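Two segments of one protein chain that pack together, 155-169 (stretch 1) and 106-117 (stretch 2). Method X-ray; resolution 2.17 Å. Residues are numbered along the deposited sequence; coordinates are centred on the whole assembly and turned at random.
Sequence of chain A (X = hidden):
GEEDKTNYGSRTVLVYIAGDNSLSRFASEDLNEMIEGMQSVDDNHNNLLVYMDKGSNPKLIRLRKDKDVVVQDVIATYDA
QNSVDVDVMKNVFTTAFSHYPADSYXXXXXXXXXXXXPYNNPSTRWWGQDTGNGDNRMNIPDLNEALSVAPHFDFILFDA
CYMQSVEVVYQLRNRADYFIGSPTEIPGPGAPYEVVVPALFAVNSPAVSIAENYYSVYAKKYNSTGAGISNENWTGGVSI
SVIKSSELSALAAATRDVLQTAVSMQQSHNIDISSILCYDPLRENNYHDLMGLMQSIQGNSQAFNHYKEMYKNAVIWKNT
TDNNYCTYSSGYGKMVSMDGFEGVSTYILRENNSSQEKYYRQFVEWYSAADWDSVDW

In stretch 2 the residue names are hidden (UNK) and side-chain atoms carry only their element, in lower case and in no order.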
ATOM      1  N   PHE A 155       3.893   8.188  -7.784  1.00 19.35           N
ATOM      2  CA  PHE A 155       3.867   7.014  -6.912  1.00 18.32           C
ATOM      3  C   PHE A 155       2.642   6.970  -6.010  1.00 18.61           C
ATOM      4  O   PHE A 155       2.066   8.004  -5.650  1.00 19.68           O
ATOM      5  CB  PHE A 155       5.132   6.952  -6.038  1.00 16.42           C
ATOM      6  CG  PHE A 155       5.239   8.075  -5.051  1.00 17.51           C
ATOM      7  CD1 PHE A 155       4.589   8.009  -3.832  1.00 18.43           C
ATOM      8  CD2 PHE A 155       5.992   9.203  -5.346  1.00 20.66           C
ATOM      9  CE1 PHE A 155       4.665   9.057  -2.929  1.00 21.64           C
ATOM     10  CE2 PHE A 155       6.084  10.255  -4.438  1.00 20.27           C
ATOM     11  CZ  PHE A 155       5.421  10.178  -3.231  1.00 19.01           C
ATOM     12  N   ILE A 156       2.269   5.755  -5.633  1.00 14.79           N
ATOM     13  CA  ILE A 156       1.296   5.535  -4.573  1.00 13.60           C
ATOM     14  C   ILE A 156       1.947   4.675  -3.484  1.00 11.66           C
ATOM     15  O   ILE A 156       2.508   3.614  -3.758  1.00  9.87           O
ATOM     16  CB  ILE A 156       0.035   4.851  -5.113  1.00 15.02           C
ATOM     17  CG1 ILE A 156      -0.687   5.771  -6.089  1.00 14.42           C
ATOM     18  CG2 ILE A 156      -0.894   4.448  -3.990  1.00 15.79           C
ATOM     19  CD1 ILE A 156      -1.823   5.085  -6.823  1.00 14.69           C
ATOM     20  N   LEU A 157       1.920   5.147  -2.248  1.00 10.79           N
ATOM     21  CA  LEU A 157       2.407   4.331  -1.141  1.00 12.33           C
ATOM     22  C   LEU A 157       1.217   3.852  -0.332  1.00 13.14           C
ATOM     23  O   LEU A 157       0.457   4.664   0.193  1.00 12.49           O
ATOM     24  CB  LEU A 157       3.388   5.112  -0.262  1.00 12.60           C
ATOM     25  CG  LEU A 157       3.688   4.543   1.128  1.00 15.38           C
ATOM     26  CD1 LEU A 157       4.494   3.245   1.066  1.00 16.92           C
ATOM     27  CD2 LEU A 157       4.419   5.567   1.984  1.00 13.67           C
ATOM     28  N   PHE A 158       1.024   2.530  -0.274  1.00 13.46           N
ATOM     29  CA  PHE A 158       0.007   1.976   0.593  1.00  9.71           C
ATOM     30  C   PHE A 158       0.604   1.697   1.953  1.00 13.68           C
ATOM     31  O   PHE A 158       1.338   0.729   2.138  1.00 12.30           O
ATOM     32  CB  PHE A 158      -0.598   0.689   0.016  1.00 10.51           C
ATOM     33  CG  PHE A 158      -1.599   0.922  -1.078  1.00 10.03           C
ATOM     34  CD1 PHE A 158      -2.828   1.494  -0.800  1.00 11.30           C
ATOM     35  CD2 PHE A 158      -1.320   0.551  -2.376  1.00 13.39           C
ATOM     36  CE1 PHE A 158      -3.769   1.706  -1.798  1.00 10.43           C
ATOM     37  CE2 PHE A 158      -2.251   0.764  -3.388  1.00 15.85           C
ATOM     38  CZ  PHE A 158      -3.483   1.342  -3.087  1.00 16.09           C
ATOM     39  N   ASP A 159       0.281   2.554   2.909  1.00 15.69           N
ATOM     40  CA  ASP A 159       0.652   2.299   4.289  1.00 21.58           C
ATOM     41  C   ASP A 159      -0.492   1.513   4.940  1.00 19.56           C
ATOM     42  O   ASP A 159      -1.188   2.009   5.830  1.00 17.07           O
ATOM     43  CB  ASP A 159       0.937   3.609   5.035  1.00 22.56           C
ATOM     44  CG  ASP A 159       1.835   3.405   6.252  1.00 24.63           C
ATOM     45  OD1 ASP A 159       2.373   2.291   6.417  1.00 24.85           O
ATOM     46  OD2 ASP A 159       2.011   4.360   7.040  1.00 26.90           O
ATOM     47  N   ALA A 160      -0.674   0.294   4.447  1.00 16.21           N
ATOM     48  CA  ALA A 160      -1.824  -0.550   4.734  1.00 16.89           C
ATOM     49  C   ALA A 160      -1.471  -2.009   4.408  1.00 19.87           C
ATOM     50  O   ALA A 160      -0.652  -2.265   3.519  1.00 19.05           O
ATOM     51  CB  ALA A 160      -3.027  -0.092   3.929  1.00 16.24           C
ATOM     52  N   CYS A 161      -2.081  -2.954   5.124  1.00 20.22           N
ATOM     53  CA  CYS A 161      -1.793  -4.381   4.952  1.00 19.78           C
ATOM     54  C   CYS A 161      -2.160  -4.933   3.578  1.00 20.61           C
ATOM     55  O   CYS A 161      -3.181  -4.548   2.995  1.00 22.36           O
ATOM     56  CB  CYS A 161      -2.531  -5.216   6.010  1.00 19.17           C
ATOM     57  SG  CYS A 161      -1.961  -5.038   7.717  1.00 24.86           S
ATOM     58  N   TYR A 162      -1.306  -5.832   3.079  1.00 17.63           N
ATOM     59  CA  TYR A 162      -1.651  -6.762   2.002  1.00 14.65           C
ATOM     60  C   TYR A 162      -1.894  -6.100   0.663  1.00 18.67           C
ATOM     61  O   TYR A 162      -2.502  -6.705  -0.216  1.00 22.42           O
ATOM     62  CB  TYR A 162      -2.917  -7.563   2.354  1.00 14.05           C
ATOM     63  CG  TYR A 162      -2.873  -8.419   3.608  1.00 15.07           C
ATOM     64  CD1 TYR A 162      -1.957  -9.461   3.740  1.00 15.94           C
ATOM     65  CD2 TYR A 162      -3.791  -8.223   4.635  1.00 17.41           C
ATOM     66  CE1 TYR A 162      -1.932 -10.266   4.887  1.00 16.72           C
ATOM     67  CE2 TYR A 162      -3.778  -9.019   5.782  1.00 18.11           C
ATOM     68  CZ  TYR A 162      -2.846 -10.041   5.899  1.00 20.04           C
ATOM     69  OH  TYR A 162      -2.835 -10.842   7.026  1.00 22.93           O
ATOM     70  N   MET A 163      -1.450  -4.862   0.497  1.00 16.34           N
ATOM     71  CA  MET A 163      -1.829  -4.101  -0.689  1.00 15.52           C
ATOM     72  C   MET A 163      -0.916  -4.366  -1.885  1.00 13.41           C
ATOM     73  O   MET A 163      -1.321  -4.136  -3.031  1.00 13.21           O
ATOM     74  CB  MET A 163      -1.860  -2.594  -0.368  1.00 10.11           C
ATOM     75  CG  MET A 163      -2.953  -2.196   0.632  1.00 14.71           C
ATOM     76  SD  MET A 163      -4.603  -2.924   0.396  1.00 10.57           S
ATOM     77  CE  MET A 163      -5.014  -2.433  -1.245  1.00 10.70           C
ATOM     78  N   GLN A 164       0.298  -4.859  -1.627  1.00 12.21           N
ATOM     79  CA  GLN A 164       1.237  -5.158  -2.711  1.00 15.68           C
ATOM     80  C   GLN A 164       0.872  -6.516  -3.350  1.00 17.80           C
ATOM     81  O   GLN A 164       1.628  -7.492  -3.286  1.00 14.97           O
ATOM     82  CB  GLN A 164       2.685  -5.139  -2.210  1.00 18.21           C
ATOM     83  CG  GLN A 164       3.743  -4.958  -3.312  1.00 19.32           C
ATOM     84  CD  GLN A 164       3.856  -3.517  -3.835  1.00 20.61           C
ATOM     85  OE1 GLN A 164       2.871  -2.786  -3.908  1.00 22.58           O
ATOM     86  NE2 GLN A 164       5.067  -3.118  -4.205  1.00 19.11           N
ATOM     87  N   SER A 165      -0.320  -6.520  -3.948  1.00 19.55           N
ATOM     88  CA  SER A 165      -0.931  -7.625  -4.672  1.00 18.45           C
ATOM     89  C   SER A 165      -0.954  -7.311  -6.170  1.00 18.29           C
ATOM     90  O   SER A 165      -1.243  -6.174  -6.564  1.00 19.06           O
ATOM     91  CB  SER A 165      -2.348  -7.863  -4.120  1.00 17.45           C
ATOM     92  OG  SER A 165      -3.290  -8.174  -5.130  1.00 17.90           O
ATOM     93  N   VAL A 166      -0.645  -8.308  -6.997  1.00 15.58           N
ATOM     94  CA  VAL A 166      -0.550  -8.106  -8.438  1.00 15.05           C
ATOM     95  C   VAL A 166      -1.929  -7.781  -9.005  1.00 17.20           C
ATOM     96  O   VAL A 166      -2.045  -7.077 -10.011  1.00 18.00           O
ATOM     97  CB  VAL A 166       0.064  -9.355  -9.157  1.00 20.98           C
ATOM     98  CG1 VAL A 166      -0.911 -10.506  -9.163  1.00 19.88           C
ATOM     99  CG2 VAL A 166       0.503  -9.031 -10.593  1.00 19.78           C
ATOM    100  N   GLU A 167      -2.977  -8.277  -8.346  1.00 15.42           N
ATOM    101  CA  GLU A 167      -4.352  -7.984  -8.749  1.00 17.94           C
ATOM    102  C   GLU A 167      -4.708  -6.508  -8.524  1.00 20.13           C
ATOM    103  O   GLU A 167      -5.358  -5.877  -9.356  1.00 21.99           O
ATOM    104  CB  GLU A 167      -5.332  -8.880  -7.981  1.00 19.40           C
ATOM    105  CG  GLU A 167      -5.238 -10.369  -8.337  1.00 23.08           C
ATOM    106  CD  GLU A 167      -4.228 -11.135  -7.493  1.00 24.05           C
ATOM    107  OE1 GLU A 167      -3.487 -10.492  -6.706  1.00 21.36           O
ATOM    108  OE2 GLU A 167      -4.172 -12.390  -7.627  1.00 24.58           O
ATOM    109  N   VAL A 168      -4.280  -5.968  -7.388  1.00 18.21           N
ATOM    110  CA  VAL A 168      -4.559  -4.582  -7.032  1.00 19.31           C
ATOM    111  C   VAL A 168      -3.781  -3.617  -7.912  1.00 18.40           C
ATOM    112  O   VAL A 168      -4.335  -2.677  -8.473  1.00 21.63           O
ATOM    113  CB  VAL A 168      -4.206  -4.311  -5.558  1.00 18.62           C
ATOM    114  CG1 VAL A 168      -4.406  -2.836  -5.215  1.00 18.67           C
ATOM    115  CG2 VAL A 168      -5.022  -5.225  -4.628  1.00 16.50           C
ATOM    116  N   VAL A 169      -2.481  -3.850  -8.002  1.00 16.63           N
ATOM    117  CA  VAL A 169      -1.595  -3.016  -8.792  1.00 17.41           C
ATOM    118  C   VAL A 169      -1.983  -3.053 -10.284  1.00 19.22           C
ATOM    119  O   VAL A 169      -1.965  -2.017 -10.954  1.00 17.42           O
ATOM    120  CB  VAL A 169      -0.119  -3.442  -8.602  1.00 18.63           C
ATOM    121  CG1 VAL A 169       0.774  -2.664  -9.525  1.00 23.03           C
ATOM    122  CG2 VAL A 169       0.319  -3.236  -7.145  1.00 15.08           C
ATOM    123  N   UNK A 106       2.261  12.754  -5.697  1.00 13.45           N
ATOM    124  CA  UNK A 106       2.333  11.501  -4.974  1.00 15.24           C
ATOM    125  C   UNK A 106       1.181  11.415  -3.992  1.00 16.69           C
ATOM    126  O   UNK A 106       0.544  12.435  -3.670  1.00 14.03           O
ATOM    127  N   UNK A 107       0.911  10.209  -3.506  1.00 16.51           N
ATOM    128  CA  UNK A 107      -0.166  10.010  -2.540  1.00 17.66           C
ATOM    129  C   UNK A 107       0.151   8.834  -1.622  1.00 16.95           C
ATOM    130  O   UNK A 107       0.769   7.845  -2.047  1.00 17.03           O
ATOM    131  c   UNK A 107      -2.685   9.769  -2.231  1.00 24.85           C
ATOM    132  c   UNK A 107      -1.534   9.785  -3.245  1.00 23.50           C
ATOM    133  c   UNK A 107      -1.523   8.504  -4.062  1.00 21.99           C
ATOM    134  N   UNK A 108      -0.257   8.954  -0.361  1.00 13.06           N
ATOM    135  CA  UNK A 108      -0.108   7.869   0.609  1.00 13.98           C
ATOM    136  C   UNK A 108      -1.482   7.478   1.138  1.00 15.65           C
ATOM    137  O   UNK A 108      -2.211   8.335   1.665  1.00 16.65           O
ATOM    138  c   UNK A 108       0.796   8.270   1.793  1.00 11.67           C
ATOM    139  c   UNK A 108       2.114   8.851   1.291  1.00 12.57           C
ATOM    140  c   UNK A 108       1.039   7.083   2.708  1.00 12.09           C
ATOM    141  N   UNK A 109      -1.859   6.210   0.970  1.00 15.74           N
ATOM    142  CA  UNK A 109      -3.126   5.734   1.518  1.00 15.54           C
ATOM    143  C   UNK A 109      -2.877   5.033   2.833  1.00 15.38           C
ATOM    144  O   UNK A 109      -2.331   3.947   2.851  1.00 17.31           O
ATOM    145  c   UNK A 109      -5.923   7.039  -1.668  1.00 20.23           C
ATOM    146  c   UNK A 109      -3.838   4.803   0.544  1.00 14.56           C
ATOM    147  c   UNK A 109      -4.275   5.962  -3.023  1.00 17.22           C
ATOM    148  c   UNK A 109      -4.372   5.506  -0.666  1.00 15.77           C
ATOM    149  c   UNK A 109      -5.336   6.827  -2.906  1.00 19.26           C
ATOM    150  c   UNK A 109      -3.794   5.310  -1.908  1.00 17.02           C
ATOM    151  c   UNK A 109      -5.440   6.376  -0.557  1.00 20.17           C
ATOM    152  N   UNK A 110      -3.291   5.682   3.920  1.00 16.21           N
ATOM    153  CA  UNK A 110      -3.052   5.236   5.292  1.00 13.61           C
ATOM    154  C   UNK A 110      -4.334   4.683   5.910  1.00 14.79           C
ATOM    155  O   UNK A 110      -5.264   5.441   6.196  1.00 18.33           O
ATOM    156  c   UNK A 110      -4.081   5.589   8.940  1.00 17.36           C
ATOM    157  c   UNK A 110      -4.460   5.286  10.241  1.00 18.63           C
ATOM    158  c   UNK A 110      -2.738   5.913   8.687  1.00 17.04           C
ATOM    159  c   UNK A 110      -1.995   6.242   7.503  1.00 17.20           C
ATOM    160  c   UNK A 110      -0.707   6.460   7.916  1.00 19.18           C
ATOM    161  c   UNK A 110      -1.825   5.920   9.767  1.00 16.60           C
ATOM    162  n   UNK A 110      -0.595   6.253   9.267  1.00 17.21           N
ATOM    163  c   UNK A 110      -2.210   5.627  11.072  1.00 18.78           C
ATOM    164  c   UNK A 110      -2.529   6.429   6.095  1.00 15.38           C
ATOM    165  c   UNK A 110      -3.528   5.305  11.287  1.00 20.44           C
ATOM    166  N   UNK A 111      -4.387   3.369   6.123  1.00 16.11           N
ATOM    167  CA  UNK A 111      -5.553   2.725   6.728  1.00 17.79           C
ATOM    168  C   UNK A 111      -5.354   1.226   6.862  1.00 22.56           C
ATOM    169  O   UNK A 111      -4.241   0.710   6.715  1.00 19.39           O
ATOM    170  o   UNK A 111      -7.980   2.765   6.673  1.00 20.50           O
ATOM    171  c   UNK A 111      -6.818   2.973   5.901  1.00 18.54           C
ATOM    172  N   UNK A 112      -6.460   0.540   7.148  1.00 24.54           N
ATOM    173  CA  UNK A 112      -6.557  -0.900   6.970  1.00 24.02           C
ATOM    174  C   UNK A 112      -6.545  -1.244   5.478  1.00 19.73           C
ATOM    175  O   UNK A 112      -6.903  -0.417   4.636  1.00 18.02           O
ATOM    176  c   UNK A 112      -8.361  -0.771  10.077  1.00 37.32           C
ATOM    177  n   UNK A 112      -7.014  -2.464   9.777  1.00 36.24           N
ATOM    178  c   UNK A 112      -7.838  -1.442   7.623  1.00 27.80           C
ATOM    179  n   UNK A 112      -7.960  -1.275  11.290  1.00 39.54           N
ATOM    180  c   UNK A 112      -7.770  -1.520   9.115  1.00 34.00           C
ATOM    181  c   UNK A 112      -7.145  -2.295  11.080  1.00 39.35           C
ATOM    182  N   UNK A 113      -6.146  -2.473   5.161  1.00 17.86           N
ATOM    183  CA  UNK A 113      -6.125  -2.955   3.793  1.00 17.33           C
ATOM    184  C   UNK A 113      -6.278  -4.463   3.766  1.00 19.67           C
ATOM    185  O   UNK A 113      -5.947  -5.145   4.741  1.00 16.73           O
ATOM    186  N   UNK A 114      -6.799  -4.984   2.659  1.00 22.43           N
ATOM    187  CA  UNK A 114      -6.924  -6.434   2.473  1.00 24.38           C
ATOM    188  C   UNK A 114      -6.914  -6.736   0.969  1.00 24.60           C
ATOM    189  O   UNK A 114      -7.786  -7.436   0.444  1.00 25.22           O
ATOM    190  c   UNK A 114      -8.081  -8.449   3.546  1.00 31.12           C
ATOM    191  c   UNK A 114      -8.194  -6.971   3.151  1.00 25.90           C
ATOM    192  o   UNK A 114      -7.318  -9.194   2.894  1.00 30.77           O
ATOM    193  o   UNK A 114      -8.757  -8.873   4.510  1.00 33.64           O
ATOM    194  N   UNK A 115      -5.920  -6.187   0.274  1.00 22.07           N
ATOM    195  CA  UNK A 115      -5.735  -6.483  -1.138  1.00 21.32           C
ATOM    196  C   UNK A 115      -6.955  -6.239  -2.011  1.00 18.98           C
ATOM    197  O   UNK A 115      -7.594  -5.186  -1.948  1.00 18.22           O
ATOM    198  N   UNK A 116      -7.283  -7.231  -2.827  1.00 17.69           N
ATOM    199  CA  UNK A 116      -8.347  -7.107  -3.811  1.00 17.33           C
ATOM    200  C   UNK A 116      -9.695  -7.563  -3.287  1.00 18.10           C
ATOM    201  O   UNK A 116     -10.717  -7.356  -3.944  1.00 20.06           O
ATOM    202  c   UNK A 116      -7.858  -9.381  -4.747  1.00 19.72           C
ATOM    203  c   UNK A 116      -8.314 -11.592  -4.374  1.00 23.36           C
ATOM    204  c   UNK A 116     -10.397 -12.701  -4.512  1.00 26.99           C
ATOM    205  c   UNK A 116      -6.714 -10.040  -4.408  1.00 21.14           C
ATOM    206  c   UNK A 116     -10.280 -10.315  -4.977  1.00 20.37           C
ATOM    207  n   UNK A 116      -6.975 -11.368  -4.186  1.00 21.63           N
ATOM    208  c   UNK A 116      -7.996  -7.927  -5.057  1.00 17.16           C
ATOM    209  c   UNK A 116     -11.013 -11.487  -4.865  1.00 26.23           C
ATOM    210  c   UNK A 116      -8.903 -10.359  -4.727  1.00 21.00           C
ATOM    211  c   UNK A 116      -9.054 -12.775  -4.268  1.00 26.14           C
ATOM    212  N   UNK A 117      -9.692  -8.197  -2.119  1.00 19.89           N
ATOM    213  CA  UNK A 117     -10.875  -8.923  -1.632  1.00 22.50           C
ATOM    214  C   UNK A 117     -12.129  -8.050  -1.573  1.00 23.61           C
ATOM    215  O   UNK A 117     -12.065  -6.886  -1.152  1.00 19.63           O
ATOM    216  c   UNK A 117      -9.105 -11.088   1.037  1.00 26.64           C
ATOM    217  c   UNK A 117     -10.299 -11.882  -0.989  1.00 28.09           C
ATOM    218  c   UNK A 117     -10.588  -9.531  -0.257  1.00 21.97           C
ATOM    219  c   UNK A 117      -9.609 -10.705  -0.336  1.00 23.85           C
TER

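Position 106 has no side-chain atoms, and its CA lies over one face of the Phe155 ring, 3.9 Å from the ring centroid. An ideal CB would fall 2.3 Å from Phe155 CZ, a clash, so the residue is Gly106. At position 107 one carbon carries two more, a beta-branched side chain on the same sheet face as Ile156; this is Val107, whose CG1 meets Ile156 CG1 at 3.5 Å. Position 108 has the same three-carbon fork, turned to the other face with Leu157, and is Val108; its CG1 lies 3.8 Å from Leu157 CD2.

At position 109 one carbon leads to a six-carbon ring without a heteroatom or hydroxyl: Phe109. Its CD2 approaches Phe158 CE1 at 3.6 Å and Ile156 CG2 at 3.7 Å. The two phenyl planes are near parallel but slid apart, so they barely overlap. Position 110 carries fused five- and six-membered rings with eight carbons and one nitrogen, the indole of Trp110, whose CD1 is 3.5 Å from Asp159 OD2.

Position 111 has one carbon and one oxygen, with the CA-to-CB bond pointing away from stretch 1: Ser111. At position 112 one carbon leads to a five-membered ring of three carbons and two nitrogens; the CA-to-CB bond points away from stretch 1, and the residue is His112. Position 113 has no side chain; an ideal CB would clash with Cys161 O at 2.6 Å and Met163 SD at 2.7 Å, which fits Gly113. At position 114 two carbons end in two oxygens, a short carboxylate: Asp114, with OD1 4.1 Å from Tyr162 CD2.

Position 115 is again bare. Its positive phi of 54° favours glycine, and an ideal CB would sit tightly, 3.2 Å from Tyr162 O; this is Gly115. Position 116 carries a second indole, with eight ring carbons and one nitrogen, beside Ser165 and Glu167, and is Trp116; its CB is 4.0 Å from Val168 CG2. Position 117 has four carbons forked at the second and makes no contact with stretch 1: Leu117.

The contact begins as a pair of parallel strands. Leu157 N donates to Val107 O at 2.9 Å, Phe109 N to Leu157 O at 2.9 Å, and Asp159 N to Phe109 O at 3.0 Å, while the apolar side chains pack on both sheet faces. A weak bond from Ser111 N to Asp159 O (3.5 Å) follows in the same series. The bare backbones of Gly113 and Gly115 then leave room for stretch 1 to come close, its loop bringing Met163 SD to 3.7 Å from Gly113 CA and its helix bringing Val168 CG2 to 3.4 Å from Gly115 C.

Stretch 2 106-117: GVVFWSHGDGWL
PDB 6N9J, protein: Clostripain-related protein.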